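Local coordinates for protein benzoylformate Decarboxylase (Polynucleobacter necessarius, PDB 4K9Q) that probably decarboxylates benzoylformate to benzaldehyde and carbon dioxide, using a thiamine diphosphate cofactor that is anchored by a magnesium ion, at residues H353-V358 and I520-T525; E372-V377 and D429-Y434; Y451-N456 and L482-Q487. One frame throughout, in Å; residues are numbered along the deposited sequence.

Contact 1 of 3, residues H353-V358 and I520-T525; sequences HAVLEV and IVVPIT
Val355 on helix 352-361 meets Val522 on strand 517-523 and Ile524 just beyond the strand's end. The contact is apolar and small, burying 93 Å² in all, and no hydrogen bond crosses it. Its tight part lies where Val355 and Val522 reach toward each other tip to tip, with Val355 CG2 3.8 Å from Val522 CG1. The second branch, Val355 CG1, lies at 4.2 Å from the same Val522 CG1, so this one methyl faces the fork of Val355. In Val522 the branch CG1 stands anti to the backbone N (chi1 -171°), which directs it at the helix.

Ile524 closes the patch more loosely. Its side chain crosses that of Val355 at about a right angle, and its CG2 stays 4.1 Å from Val355 CG2. The looser side is that of the chain at and just after the strand's end: Pro523, pointing away from the helix, and Thr525 are partly exposed, whereas the three touching residues are buried. On the far side of the helix His353 ND1 donates to Glu357 OE2 at 2.7 Å, one turn on. The bond is bent, with an angle of 142° at the hydrogen. The carboxylate is met on its anti side while the partner stays in the imidazole plane, and His353 NE2 is bonded to Asp382, tying helix 352-361 to helix 377-383.

Val355 also packs on Phe454 of strand 449-455 and on Leu504 of helix 501-513. A helix laid by its apolar side over neighbouring parallel strands is characteristic of the three-layer alpha/beta/alpha sandwich of the thiamine diphosphate-binding fold.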
loop_
_atom_site.group_PDB
_atom_site.type_symbol
_atom_site.label_atom_id
_atom_site.label_comp_id
_atom_site.label_asym_id
_atom_site.label_seq_id
_atom_site.Cartn_x
_atom_site.Cartn_y
_atom_site.Cartn_z
ATOM N N HIS A 353 -36.045 -25.348 -14.032
ATOM C CA HIS A 353 -35.931 -26.658 -13.386
ATOM C C HIS A 353 -36.143 -27.763 -14.434
ATOM O O HIS A 353 -35.469 -28.790 -14.406
ATOM C CB HIS A 353 -36.926 -26.804 -12.229
ATOM C CG HIS A 353 -36.617 -27.931 -11.287
ATOM N ND1 HIS A 353 -36.779 -29.258 -11.627
ATOM C CD2 HIS A 353 -36.182 -27.924 -10.003
ATOM C CE1 HIS A 353 -36.452 -30.019 -10.596
ATOM N NE2 HIS A 353 -36.088 -29.233 -9.598
ATOM N N ALA A 354 -37.062 -27.551 -15.371
ATOM C CA ALA A 354 -37.296 -28.571 -16.392
ATOM C C ALA A 354 -36.113 -28.653 -17.350
ATOM O O ALA A 354 -35.709 -29.739 -17.757
ATOM C CB ALA A 354 -38.584 -28.297 -17.146
ATOM N N VAL A 355 -35.559 -27.498 -17.713
ATOM C CA VAL A 355 -34.359 -27.457 -18.543
ATOM C C VAL A 355 -33.244 -28.265 -17.871
ATOM O O VAL A 355 -32.596 -29.103 -18.506
ATOM C CB VAL A 355 -33.892 -26.005 -18.805
ATOM C CG1 VAL A 355 -32.531 -25.987 -19.510
ATOM C CG2 VAL A 355 -34.932 -25.264 -19.638
ATOM N N LEU A 356 -33.035 -28.021 -16.582
ATOM C CA LEU A 356 -32.014 -28.740 -15.828
ATOM C C LEU A 356 -32.266 -30.250 -15.793
ATOM O O LEU A 356 -31.337 -31.041 -15.975
ATOM C CB LEU A 356 -31.900 -28.182 -14.414
ATOM C CG LEU A 356 -31.300 -26.779 -14.309
ATOM C CD1 LEU A 356 -31.668 -26.177 -12.977
ATOM C CD2 LEU A 356 -29.776 -26.806 -14.528
ATOM N N GLU A 357 -33.515 -30.647 -15.563
ATOM C CA GLU A 357 -33.883 -32.064 -15.584
ATOM C C GLU A 357 -33.551 -32.727 -16.916
ATOM O O GLU A 357 -33.067 -33.859 -16.945
ATOM C CB GLU A 357 -35.371 -32.243 -15.303
ATOM C CG GLU A 357 -35.781 -31.973 -13.866
ATOM C CD GLU A 357 -37.281 -32.066 -13.708
ATOM O OE1 GLU A 357 -37.827 -33.150 -14.007
ATOM O OE2 GLU A 357 -37.914 -31.058 -13.316
ATOM N N VAL A 358 -33.826 -32.028 -18.015
ATOM C CA VAL A 358 -33.512 -32.548 -19.347
ATOM C C VAL A 358 -32.004 -32.736 -19.529
ATOM O O VAL A 358 -31.544 -33.730 -20.090
ATOM C CB VAL A 358 -34.105 -31.655 -20.456
ATOM C CG1 VAL A 358 -33.591 -32.080 -21.824
ATOM C CG2 VAL A 358 -35.622 -31.734 -20.403
ATOM N N ILE A 520 -25.404 -23.630 -26.494
ATOM C CA ILE A 520 -26.822 -23.933 -26.633
ATOM C C ILE A 520 -27.613 -22.877 -25.876
ATOM O O ILE A 520 -27.520 -22.785 -24.655
ATOM C CB ILE A 520 -27.141 -25.331 -26.076
ATOM C CG1 ILE A 520 -26.278 -26.373 -26.793
ATOM C CG2 ILE A 520 -28.633 -25.642 -26.211
ATOM C CD1 ILE A 520 -26.407 -27.785 -26.253
ATOM N N VAL A 521 -28.383 -22.073 -26.601
ATOM C CA VAL A 521 -29.132 -20.988 -25.978
ATOM C C VAL A 521 -30.566 -21.453 -25.714
ATOM O O VAL A 521 -31.256 -21.921 -26.626
ATOM C CB VAL A 521 -29.110 -19.716 -26.871
ATOM C CG1 VAL A 521 -29.855 -18.565 -26.195
ATOM C CG2 VAL A 521 -27.662 -19.324 -27.211
ATOM N N VAL A 522 -30.996 -21.342 -24.461
ATOM C CA VAL A 522 -32.316 -21.783 -24.046
ATOM C C VAL A 522 -33.110 -20.595 -23.497
ATOM O O VAL A 522 -32.811 -20.088 -22.416
ATOM C CB VAL A 522 -32.219 -22.862 -22.951
ATOM C CG1 VAL A 522 -33.604 -23.475 -22.689
ATOM C CG2 VAL A 522 -31.205 -23.932 -23.343
ATOM N N PRO A 523 -34.111 -20.122 -24.253
ATOM C CA PRO A 523 -34.975 -19.072 -23.704
ATOM C C PRO A 523 -35.806 -19.637 -22.557
ATOM O O PRO A 523 -36.406 -20.710 -22.701
ATOM C CB PRO A 523 -35.891 -18.705 -24.878
ATOM C CG PRO A 523 -35.300 -19.349 -26.079
ATOM C CD PRO A 523 -34.509 -20.526 -25.610
ATOM N N ILE A 524 -35.832 -18.944 -21.422
ATOM C CA ILE A 524 -36.623 -19.394 -20.291
ATOM C C ILE A 524 -37.551 -18.286 -19.825
ATOM O O ILE A 524 -37.411 -17.126 -20.230
ATOM C CB ILE A 524 -35.740 -19.869 -19.111
ATOM C CG1 ILE A 524 -34.791 -18.752 -18.658
ATOM C CG2 ILE A 524 -34.962 -21.131 -19.516
ATOM C CD1 ILE A 524 -34.136 -19.007 -17.302
ATOM N N THR A 525 -38.502 -18.654 -18.979
ATOM C CA THR A 525 -39.385 -17.691 -18.358
ATOM C C THR A 525 -38.575 -16.602 -17.661
ATOM O O THR A 525 -37.468 -16.860 -17.156
ATOM C CB THR A 525 -40.315 -18.382 -17.353
ATOM O OG1 THR A 525 -41.165 -17.411 -16.733
ATOM C CG2 THR A 525 -39.498 -19.123 -16.296
#

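Contact 2 of 3, residues E372-V377 and D429-Y434; sequences ECPSIV and DGSFQY. With MG (magnesium ion), chain C; TPP (thiamine diphosphate), chain D.
This is a cofactor-bridged contact at the C-terminal ends of neighbouring inner strands of the parallel sheet, where the loop after strand 368-372 brings Glu372 and Pro374 to Ser431 of the weakly bonded helix 429-434. Asp429 and Gly430 belong to the GDG start of the thiamine diphosphate motif that ends at Asn456. Direct packing is close but without hydrogen bonds: Glu372 O lies 3.3 Å from Ser431 CB. The extended Glu372 chain runs alongside the serine, and its carboxylate is held by the backbone N of Asp403 and of Gly401.

The diphosphate does the joining. Ser375 OG makes a very short hydrogen bond of 2.5 Å to TPP O2B. The backbone N of the same serine is a second donor to this oxygen. On the other bank Gly430 N bonds O2A at 2.8 Å. A CB on Gly430 would clash with that oxygen. Asp429 turns CG between its backbone N and carbonyl carbon (chi1 54°), and OD1 binds magnesium at 2.2 Å. Asn456 OD1 and Glu458 O complete the protein ligands.

Farther along the helix, Tyr434 CE2 comes within 3.4 Å of N1' of the aminopyrimidine. Its hydroxyl lies by the thiazolium methyl CM4 and is hydrogen-bonded to Asn23 of the second subunit. With an alanine in its place, the pyrimidine is likely to lose a packing surface on this side and Asn23 of the second subunit its hydroxyl partner.

One terminal oxygen is gripped twice by a single residue: Ser431 N and Ser431 OG both donate to O1A, and OG, set beside its own backbone N, reaches it at 2.6 Å.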
loop_
_atom_site.group_PDB
_atom_site.type_symbol
_atom_site.label_atom_id
_atom_site.label_comp_id
_atom_site.label_asym_id
_atom_site.label_seq_id
_atom_site.Cartn_x
_atom_site.Cartn_y
_atom_site.Cartn_z
ATOM N N GLU A 372 -22.506 -20.680 -13.491
ATOM C CA GLU A 372 -22.525 -19.241 -13.245
ATOM C C GLU A 372 -23.833 -18.721 -13.823
ATOM O O GLU A 372 -23.852 -18.036 -14.843
ATOM C CB GLU A 372 -21.321 -18.547 -13.885
ATOM C CG GLU A 372 -21.131 -17.090 -13.444
ATOM C CD GLU A 372 -19.847 -16.484 -13.975
ATOM O OE1 GLU A 372 -18.745 -16.885 -13.526
ATOM O OE2 GLU A 372 -19.933 -15.609 -14.853
ATOM N N CYS A 373 -24.923 -19.095 -13.165
ATOM C CA CYS A 373 -26.270 -18.692 -13.554
ATOM C C CYS A 373 -26.989 -18.479 -12.236
ATOM O O CYS A 373 -27.677 -19.370 -11.732
ATOM C CB CYS A 373 -26.940 -19.799 -14.367
ATOM S SG CYS A 373 -28.478 -19.262 -15.137
ATOM N N PRO A 374 -26.795 -17.297 -11.640
ATOM C CA PRO A 374 -27.155 -17.109 -10.233
ATOM C C PRO A 374 -28.604 -17.449 -9.870
ATOM O O PRO A 374 -28.821 -18.101 -8.843
ATOM C CB PRO A 374 -26.856 -15.622 -10.001
ATOM C CG PRO A 374 -25.682 -15.356 -10.914
ATOM C CD PRO A 374 -26.005 -16.169 -12.169
ATOM N N SER A 375 -29.577 -17.046 -10.679
ATOM C CA SER A 375 -30.969 -17.238 -10.267
ATOM C C SER A 375 -31.394 -18.711 -10.177
ATOM O O SER A 375 -32.355 -19.023 -9.473
ATOM C CB SER A 375 -31.943 -16.456 -11.164
ATOM O OG SER A 375 -32.048 -17.049 -12.436
ATOM N N ILE A 376 -30.683 -19.612 -10.860
ATOM C CA ILE A 376 -31.099 -21.023 -10.878
ATOM C C ILE A 376 -30.355 -21.929 -9.885
ATOM O O ILE A 376 -30.595 -23.135 -9.843
ATOM C CB ILE A 376 -31.001 -21.654 -12.298
ATOM C CG1 ILE A 376 -29.538 -21.855 -12.707
ATOM C CG2 ILE A 376 -31.765 -20.813 -13.318
ATOM C CD1 ILE A 376 -29.372 -22.602 -14.042
ATOM N N VAL A 377 -29.464 -21.367 -9.081
ATOM C CA VAL A 377 -28.655 -22.204 -8.188
ATOM C C VAL A 377 -29.455 -23.230 -7.348
ATOM O O VAL A 377 -29.091 -24.408 -7.305
ATOM C CB VAL A 377 -27.710 -21.345 -7.319
ATOM C CG1 VAL A 377 -27.047 -22.197 -6.234
ATOM C CG2 VAL A 377 -26.671 -20.682 -8.223
ATOM N N ASP A 429 -27.470 -15.498 -19.101
ATOM C CA ASP A 429 -27.201 -14.639 -20.252
ATOM C C ASP A 429 -26.394 -13.371 -19.895
ATOM O O ASP A 429 -25.539 -12.942 -20.673
ATOM C CB ASP A 429 -28.465 -14.325 -21.082
ATOM C CG ASP A 429 -29.604 -13.733 -20.263
ATOM O OD1 ASP A 429 -29.587 -13.828 -19.031
ATOM O OD2 ASP A 429 -30.559 -13.200 -20.874
ATOM N N GLY A 430 -26.661 -12.787 -18.728
ATOM C CA GLY A 430 -25.865 -11.670 -18.236
ATOM C C GLY A 430 -24.433 -12.081 -17.918
ATOM O O GLY A 430 -23.472 -11.443 -18.363
ATOM N N SER A 431 -24.296 -13.156 -17.142
ATOM C CA SER A 431 -22.988 -13.680 -16.755
ATOM C C SER A 431 -22.124 -14.006 -17.967
ATOM O O SER A 431 -20.930 -13.747 -17.964
ATOM C CB SER A 431 -23.141 -14.944 -15.902
ATOM O OG SER A 431 -23.657 -14.642 -14.614
ATOM N N PHE A 432 -22.744 -14.583 -18.993
ATOM C CA PHE A 432 -22.067 -14.989 -20.231
ATOM C C PHE A 432 -21.262 -13.849 -20.862
ATOM O O PHE A 432 -20.218 -14.085 -21.469
ATOM C CB PHE A 432 -23.130 -15.484 -21.220
ATOM C CG PHE A 432 -22.595 -16.306 -22.372
ATOM C CD1 PHE A 432 -22.213 -17.630 -22.185
ATOM C CD2 PHE A 432 -22.551 -15.774 -23.650
ATOM C CE1 PHE A 432 -21.762 -18.392 -23.256
ATOM C CE2 PHE A 432 -22.108 -16.535 -24.726
ATOM C CZ PHE A 432 -21.711 -17.838 -24.523
ATOM N N GLN A 433 -21.744 -12.614 -20.710
ATOM C CA GLN A 433 -21.123 -11.457 -21.368
ATOM C C GLN A 433 -19.780 -11.018 -20.800
ATOM O O GLN A 433 -18.964 -10.454 -21.523
ATOM C CB GLN A 433 -22.063 -10.246 -21.315
ATOM C CG GLN A 433 -23.485 -10.533 -21.769
ATOM C CD GLN A 433 -23.524 -11.091 -23.171
ATOM O OE1 GLN A 433 -22.844 -10.582 -24.069
ATOM N NE2 GLN A 433 -24.293 -12.164 -23.367
ATOM N N TYR A 434 -19.547 -11.236 -19.514
ATOM C CA TYR A 434 -18.376 -10.613 -18.885
ATOM C C TYR A 434 -17.062 -11.050 -19.512
ATOM O O TYR A 434 -16.186 -10.225 -19.762
ATOM C CB TYR A 434 -18.349 -10.847 -17.365
ATOM C CG TYR A 434 -19.439 -10.077 -16.639
ATOM C CD1 TYR A 434 -20.741 -10.567 -16.583
ATOM C CD2 TYR A 434 -19.162 -8.867 -16.007
ATOM C CE1 TYR A 434 -21.733 -9.865 -15.928
ATOM C CE2 TYR A 434 -20.154 -8.159 -15.347
ATOM C CZ TYR A 434 -21.437 -8.665 -15.315
ATOM O OH TYR A 434 -22.448 -7.994 -14.677
HETATM MG MG MG C . -30.273 -13.721 -16.927
HETATM N "N1'" TPP D . -20.196 -7.574 -11.979
HETATM C "C2'" TPP D . -19.339 -8.594 -11.597
HETATM C CM2 TPP D . -17.961 -8.686 -12.182
HETATM N "N3'" TPP D . -19.728 -9.532 -10.660
HETATM C "C4'" TPP D . -20.980 -9.463 -10.103
HETATM N "N4'" TPP D . -21.344 -10.361 -9.190
HETATM C "C5'" TPP D . -21.865 -8.462 -10.508
HETATM C "C6'" TPP D . -21.470 -7.500 -11.436
HETATM C "C7'" TPP D . -23.239 -8.385 -9.896
HETATM N N3 TPP D . -24.194 -9.414 -10.285
HETATM C C2 TPP D . -24.524 -10.516 -9.512
HETATM S S1 TPP D . -25.636 -11.475 -10.172
HETATM C C5 TPP D . -25.750 -10.516 -11.468
HETATM C C4 TPP D . -24.922 -9.398 -11.432
HETATM C CM4 TPP D . -24.822 -8.340 -12.502
HETATM C C6 TPP D . -26.748 -10.926 -12.514
HETATM C C7 TPP D . -26.478 -12.266 -13.179
HETATM O O7 TPP D . -27.365 -12.312 -14.273
HETATM P PA TPP D . -27.477 -13.612 -15.214
HETATM O O1A TPP D . -26.096 -14.139 -15.479
HETATM O O2A TPP D . -28.184 -13.270 -16.486
HETATM O O3A TPP D . -28.196 -14.708 -14.284
HETATM P PB TPP D . -29.728 -14.758 -13.800
HETATM O O1B TPP D . -29.758 -14.152 -12.434
HETATM O O2B TPP D . -30.099 -16.224 -13.754
HETATM O O3B TPP D . -30.612 -13.975 -14.717
HETATM O O HOH W 1 -30.000 -16.052 -16.863
#

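Contact 3 of 3, residues Y451-N456 and L482-Q487; sequences YVVFQN and LDIVAQ. With MG (magnesium ion), chain C; TPP (thiamine diphosphate), chain D.
Val453 of strand 449-455 and Ile484 of helix 484-490 point at each other tip to tip, Val453 CG1 lying 3.8 Å from Ile484 CD1. Gln455, two residues on and on the same face of the strand, approaches Ile484 from the opposite direction. Its CG is anti to the backbone N (chi1 -175°) and the chain runs extended, which carries NE2 to 3.6 Å from Ile484 CD1. That amide also nears Leu482 O without a hydrogen bond. Water 2 joins the two sides instead, accepting from Ile484 N at 3.1 Å and weakly from Gln455 NE2.

The helix start is secured by Asp483 at the N-cap. Its OD1 takes Ala486 N at 3.0 Å, a nearly straight bond (164°) that arrives from above the carboxylate plane.

Past the strand end the chemistry turns polar. Asn456 OD1 binds magnesium at 2.2 Å while ND2 donates to the cofactor's O3B at 3.1 Å, so metal and phosphate together fix the amide's orientation. Phe454 O receives a hydrogen bond from the magnesium-bound water 1. A strand leading from a helix-covered core into this asparagine is the hallmark of the GDG...N motif that binds magnesium and diphosphate in thiamine diphosphate enzymes.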
loop_
_atom_site.group_PDB
_atom_site.type_symbol
_atom_site.label_atom_id
_atom_site.label_comp_id
_atom_site.label_asym_id
_atom_site.label_seq_id
_atom_site.Cartn_x
_atom_site.Cartn_y
_atom_site.Cartn_z
ATOM N N TYR A 451 -21.580 -24.987 -23.382
ATOM C CA TYR A 451 -22.204 -23.885 -22.670
ATOM C C TYR A 451 -23.698 -23.934 -22.883
ATOM O O TYR A 451 -24.166 -23.846 -24.015
ATOM C CB TYR A 451 -21.674 -22.545 -23.177
ATOM C CG TYR A 451 -20.217 -22.325 -22.892
ATOM C CD1 TYR A 451 -19.273 -22.350 -23.914
ATOM C CD2 TYR A 451 -19.782 -22.084 -21.592
ATOM C CE1 TYR A 451 -17.930 -22.137 -23.654
ATOM C CE2 TYR A 451 -18.436 -21.878 -21.317
ATOM C CZ TYR A 451 -17.519 -21.904 -22.352
ATOM O OH TYR A 451 -16.186 -21.689 -22.087
ATOM N N VAL A 452 -24.448 -24.087 -21.796
ATOM C CA VAL A 452 -25.898 -23.995 -21.868
ATOM C C VAL A 452 -26.287 -22.657 -21.264
ATOM O O VAL A 452 -26.092 -22.429 -20.062
ATOM C CB VAL A 452 -26.598 -25.144 -21.118
ATOM C CG1 VAL A 452 -28.114 -25.038 -21.274
ATOM C CG2 VAL A 452 -26.105 -26.491 -21.650
ATOM N N VAL A 453 -26.812 -21.766 -22.097
ATOM C CA VAL A 453 -27.130 -20.411 -21.659
ATOM C C VAL A 453 -28.619 -20.256 -21.370
ATOM O O VAL A 453 -29.460 -20.423 -22.257
ATOM C CB VAL A 453 -26.712 -19.356 -22.708
ATOM C CG1 VAL A 453 -26.975 -17.939 -22.174
ATOM C CG2 VAL A 453 -25.261 -19.522 -23.096
ATOM N N PHE A 454 -28.929 -19.937 -20.121
ATOM C CA PHE A 454 -30.299 -19.722 -19.681
ATOM C C PHE A 454 -30.714 -18.286 -19.960
ATOM O O PHE A 454 -30.356 -17.365 -19.223
ATOM C CB PHE A 454 -30.422 -20.065 -18.188
ATOM C CG PHE A 454 -30.271 -21.538 -17.901
ATOM C CD1 PHE A 454 -29.043 -22.167 -18.040
ATOM C CD2 PHE A 454 -31.360 -22.288 -17.494
ATOM C CE1 PHE A 454 -28.907 -23.530 -17.788
ATOM C CE2 PHE A 454 -31.234 -23.647 -17.225
ATOM C CZ PHE A 454 -30.005 -24.269 -17.377
ATOM N N GLN A 455 -31.461 -18.085 -21.038
ATOM C CA GLN A 455 -31.754 -16.728 -21.483
ATOM C C GLN A 455 -33.098 -16.189 -20.978
ATOM O O GLN A 455 -34.143 -16.463 -21.560
ATOM C CB GLN A 455 -31.654 -16.619 -23.010
ATOM C CG GLN A 455 -31.837 -15.197 -23.499
ATOM C CD GLN A 455 -31.634 -15.054 -24.985
ATOM O OE1 GLN A 455 -32.313 -15.699 -25.786
ATOM N NE2 GLN A 455 -30.714 -14.190 -25.365
ATOM N N ASN A 456 -33.059 -15.415 -19.889
ATOM C CA ASN A 456 -34.255 -14.726 -19.393
ATOM C C ASN A 456 -34.264 -13.227 -19.709
ATOM O O ASN A 456 -35.156 -12.496 -19.274
ATOM C CB ASN A 456 -34.493 -14.989 -17.888
ATOM C CG ASN A 456 -33.295 -14.613 -17.029
ATOM O OD1 ASN A 456 -32.363 -13.988 -17.512
ATOM N ND2 ASN A 456 -33.320 -14.995 -15.754
ATOM N N LEU A 482 -29.832 -9.149 -27.088
ATOM C CA LEU A 482 -28.583 -9.906 -27.223
ATOM C C LEU A 482 -28.824 -11.129 -28.084
ATOM O O LEU A 482 -29.770 -11.886 -27.839
ATOM C CB LEU A 482 -28.047 -10.360 -25.870
ATOM C CG LEU A 482 -27.640 -9.258 -24.906
ATOM C CD1 LEU A 482 -27.395 -9.845 -23.529
ATOM C CD2 LEU A 482 -26.408 -8.535 -25.439
ATOM N N ASP A 483 -27.981 -11.320 -29.096
ATOM C CA ASP A 483 -28.062 -12.526 -29.924
ATOM C C ASP A 483 -26.904 -13.413 -29.509
ATOM O O ASP A 483 -25.772 -13.273 -29.989
ATOM C CB ASP A 483 -27.978 -12.197 -31.417
ATOM C CG ASP A 483 -28.180 -13.431 -32.310
ATOM O OD1 ASP A 483 -28.017 -14.571 -31.823
ATOM O OD2 ASP A 483 -28.498 -13.264 -33.507
ATOM N N ILE A 484 -27.186 -14.315 -28.582
ATOM C CA ILE A 484 -26.138 -15.133 -28.008
ATOM C C ILE A 484 -25.677 -16.223 -28.975
ATOM O O ILE A 484 -24.525 -16.638 -28.927
ATOM C CB ILE A 484 -26.589 -15.685 -26.646
ATOM C CG1 ILE A 484 -26.893 -14.494 -25.719
ATOM C CG2 ILE A 484 -25.521 -16.591 -26.043
ATOM C CD1 ILE A 484 -27.312 -14.878 -24.315
ATOM N N VAL A 485 -26.559 -16.667 -29.872
ATOM C CA VAL A 485 -26.132 -17.585 -30.929
ATOM C C VAL A 485 -25.027 -16.938 -31.757
ATOM O O VAL A 485 -24.002 -17.562 -32.034
ATOM C CB VAL A 485 -27.306 -17.992 -31.831
ATOM C CG1 VAL A 485 -26.816 -18.802 -33.034
ATOM C CG2 VAL A 485 -28.344 -18.769 -31.013
ATOM N N ALA A 486 -25.223 -15.672 -32.119
ATOM C CA ALA A 486 -24.208 -14.937 -32.875
ATOM C C ALA A 486 -22.898 -14.797 -32.107
ATOM O O ALA A 486 -21.829 -14.785 -32.715
ATOM C CB ALA A 486 -24.738 -13.572 -33.311
ATOM N N GLN A 487 -22.969 -14.699 -30.776
ATOM C CA GLN A 487 -21.752 -14.642 -29.953
ATOM C C GLN A 487 -20.932 -15.927 -30.071
ATOM O O GLN A 487 -19.709 -15.877 -30.203
ATOM C CB GLN A 487 -22.074 -14.340 -28.480
ATOM C CG GLN A 487 -22.632 -12.950 -28.271
ATOM C CD GLN A 487 -22.980 -12.637 -26.820
ATOM O OE1 GLN A 487 -23.304 -13.525 -26.027
ATOM N NE2 GLN A 487 -22.928 -11.359 -26.477
HETATM MG MG MG C . -30.273 -13.721 -16.927
HETATM N "N1'" TPP D . -20.196 -7.574 -11.979
HETATM C "C2'" TPP D . -19.339 -8.594 -11.597
HETATM C CM2 TPP D . -17.961 -8.686 -12.182
HETATM N "N3'" TPP D . -19.728 -9.532 -10.660
HETATM C "C4'" TPP D . -20.980 -9.463 -10.103
HETATM N "N4'" TPP D . -21.344 -10.361 -9.190
HETATM C "C5'" TPP D . -21.865 -8.462 -10.508
HETATM C "C6'" TPP D . -21.470 -7.500 -11.436
HETATM C "C7'" TPP D . -23.239 -8.385 -9.896
HETATM N N3 TPP D . -24.194 -9.414 -10.285
HETATM C C2 TPP D . -24.524 -10.516 -9.512
HETATM S S1 TPP D . -25.636 -11.475 -10.172
HETATM C C5 TPP D . -25.750 -10.516 -11.468
HETATM C C4 TPP D . -24.922 -9.398 -11.432
HETATM C CM4 TPP D . -24.822 -8.340 -12.502
HETATM C C6 TPP D . -26.748 -10.926 -12.514
HETATM C C7 TPP D . -26.478 -12.266 -13.179
HETATM O O7 TPP D . -27.365 -12.312 -14.273
HETATM P PA TPP D . -27.477 -13.612 -15.214
HETATM O O1A TPP D . -26.096 -14.139 -15.479
HETATM O O2A TPP D . -28.184 -13.270 -16.486
HETATM O O3A TPP D . -28.196 -14.708 -14.284
HETATM P PB TPP D . -29.728 -14.758 -13.800
HETATM O O1B TPP D . -29.758 -14.152 -12.434
HETATM O O2B TPP D . -30.099 -16.224 -13.754
HETATM O O3B TPP D . -30.612 -13.975 -14.717
HETATM O O HOH W 1 -30.000 -16.052 -16.863
HETATM O O HOH W 2 -30.006 -15.562 -28.482
#

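How the contacts relate
All three contacts are buried, yet their chemistry changes with position. Contacts 1 and 3 use the neighbouring parallel strands 517-523 and 449-455 and cover opposite faces of one sheet: Phe454 turns to Val355 of contact 1, while Val453 and Gln455 face the helix of contact 3. Both are mainly apolar. Contact 2 sits at the strand ends, where phosphate, metal and backbone N-H groups dominate. It shares magnesium, cofactor and water 1 with contact 3, and Asp429 CB packs on Ile484 CD1. Gln433 is hydrogen-bonded to Gln487, again joining contacts 2 and 3. These two also touch the second subunit, whereas contact 1 touches no other chain.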